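Local coordinates for capsid protein VP1 (Human polyomavirus 12, PDB 6Y5Z), which probably forms the T=7 icosahedral capsid of the virus, assembling into pentameric units, and takes part in viral attachment to host cells, at the interface of chains A and B. Residues are numbered along the deposited sequence; one frame, centred on the assembly and turned at random. Chains: chain A/B, Capsid protein VP1.

The interface of chains A and B. Residues chain A 38-42, 260; chain B 141-142, 166-167.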
# COMPACT_ATOMS: atom_id res chain seq x y z
N THR A 38 30.51 1.28 22.71
CA THR A 38 30.13 2.53 22.01
C THR A 38 29.17 2.25 20.82
O THR A 38 28.51 3.21 20.39
CB THR A 38 31.41 3.26 21.59
OG1 THR A 38 31.11 4.60 21.23
CG2 THR A 38 32.14 2.58 20.45
N TRP A 39 29.11 1.02 20.30
CA TRP A 39 28.22 0.67 19.16
C TRP A 39 27.02 -0.16 19.61
O TRP A 39 26.40 -0.80 18.77
CB TRP A 39 29.01 0.01 18.01
CG TRP A 39 29.83 1.00 17.26
CD1 TRP A 39 31.16 1.26 17.37
CD2 TRP A 39 29.32 1.96 16.31
NE1 TRP A 39 31.52 2.32 16.57
CE2 TRP A 39 30.41 2.74 15.87
CE3 TRP A 39 28.06 2.21 15.77
CZ2 TRP A 39 30.25 3.75 14.94
CZ3 TRP A 39 27.90 3.22 14.86
CH2 TRP A 39 28.99 3.97 14.43
N TYR A 40 26.65 -0.11 20.89
CA TYR A 40 25.46 -0.84 21.39
C TYR A 40 24.24 -0.46 20.54
O TYR A 40 24.02 0.71 20.30
CB TYR A 40 25.25 -0.47 22.85
CG TYR A 40 24.17 -1.21 23.59
CD1 TYR A 40 24.07 -2.60 23.55
CD2 TYR A 40 23.32 -0.52 24.44
CE1 TYR A 40 23.14 -3.28 24.31
CE2 TYR A 40 22.36 -1.19 25.19
CZ TYR A 40 22.27 -2.56 25.11
OH TYR A 40 21.36 -3.23 25.88
N GLY A 41 23.45 -1.44 20.15
CA GLY A 41 22.25 -1.20 19.32
C GLY A 41 22.51 -1.36 17.85
O GLY A 41 21.60 -1.17 17.03
N PHE A 42 23.76 -1.66 17.50
CA PHE A 42 24.22 -1.89 16.12
C PHE A 42 24.96 -3.23 16.08
O PHE A 42 25.34 -3.78 17.11
CB PHE A 42 25.20 -0.81 15.70
CG PHE A 42 24.67 0.59 15.63
CD1 PHE A 42 24.44 1.33 16.80
CD2 PHE A 42 24.41 1.18 14.40
CE1 PHE A 42 24.00 2.64 16.72
CE2 PHE A 42 23.98 2.51 14.34
CZ PHE A 42 23.78 3.23 15.50
N ARG A 260 21.21 -1.87 12.31
CA ARG A 260 20.68 -0.97 13.36
C ARG A 260 19.34 -1.52 13.79
O ARG A 260 18.48 -1.75 12.92
CB ARG A 260 20.56 0.46 12.86
CG ARG A 260 19.86 1.45 13.81
CD ARG A 260 20.52 1.54 15.17
NE ARG A 260 20.04 2.66 15.97
CZ ARG A 260 20.09 2.73 17.29
NH1 ARG A 260 19.66 3.83 17.90
NH2 ARG A 260 20.54 1.73 18.02
N GLN B 141 18.90 7.87 21.34
CA GLN B 141 19.74 8.60 20.35
C GLN B 141 20.39 7.63 19.38
O GLN B 141 20.64 6.47 19.74
CB GLN B 141 20.85 9.40 21.04
CG GLN B 141 20.32 10.45 22.00
CD GLN B 141 21.35 11.20 22.81
OE1 GLN B 141 21.00 11.94 23.73
NE2 GLN B 141 22.62 11.14 22.42
N GLN B 142 20.73 8.12 18.19
CA GLN B 142 21.47 7.33 17.17
C GLN B 142 22.93 7.19 17.61
O GLN B 142 23.57 6.13 17.35
CB GLN B 142 21.32 7.97 15.79
CG GLN B 142 21.94 7.17 14.66
CD GLN B 142 21.35 7.55 13.32
OE1 GLN B 142 20.39 6.93 12.86
NE2 GLN B 142 21.84 8.66 12.78
N GLN B 166 21.67 4.54 23.19
CA GLN B 166 21.45 4.06 21.80
C GLN B 166 20.36 2.99 21.78
O GLN B 166 19.86 2.67 20.68
CB GLN B 166 22.77 3.57 21.20
CG GLN B 166 23.63 4.77 20.84
CD GLN B 166 25.08 4.51 20.49
OE1 GLN B 166 25.83 5.46 20.34
NE2 GLN B 166 25.48 3.25 20.37
N CYS B 167 20.04 2.40 22.94
CA CYS B 167 18.89 1.47 23.13
C CYS B 167 17.93 2.12 24.14
O CYS B 167 17.72 3.34 24.03
CB CYS B 167 19.39 0.08 23.49
SG CYS B 167 20.46 -0.65 22.21
O HOH W 1 19.22 5.28 15.16
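A:Arg260 and B:Gln166 meet end-on between neighbouring VP1 subunits of the pentamer, the five-copy building unit of polyomavirus capsids. Both terminal nitrogens of the A:Arg260 guanidinium, NH1 and NH2, converge on the main-chain carbonyl O of B:Gln166, with NH2 2.9 Å from that oxygen. NH1 lies in the carbonyl plane on a lone pair, whereas NH2 is tilted 30° from it. B:Gln166 is also a donor towards chain A: its side-chain amide nitrogen reaches into the A:Thr38–A:Tyr40 loop and bonds to two backbone carbonyls. B:Gln166 NE2 meets A:Tyr40 O at 2.9 Å on a lone pair; its bond to A:Thr38 O comes from above that carbonyl's plane. Both acceptors lie close to the amide plane; the chain, extended beyond CG, carries NE2 to them, and the pair of bonds would fix the rotation of the amide. B:Gln166 ends the 3-10 helix 163-166, and the next residue, B:Cys167, lays its sulfur over one face of the A:Tyr40 ring towards the rim, with SG 3.6 Å from CE2. The same sulfur packs against the CA of A:Gly41. Behind the arginine, A:Phe42 supports the guanidinium from one face, while its ring edge points CZ at B:Gln142 O, 3.4 Å away. The opposite face of the phenyl ring takes the edge of A:Trp39, whose CE3 points at it towards the rim. A bend at chi2 (57°) turns the arginine chain over the phenylalanine, with CD above the ring. NH2 also donates within its own subunit to A:Gly41 O, and on the other flank a water joins NE and NH1 to the side-chain carbonyl OE1 of B:Gln142; both partners lie in the guanidinium plane and probably help to hold it flat against A:Phe42.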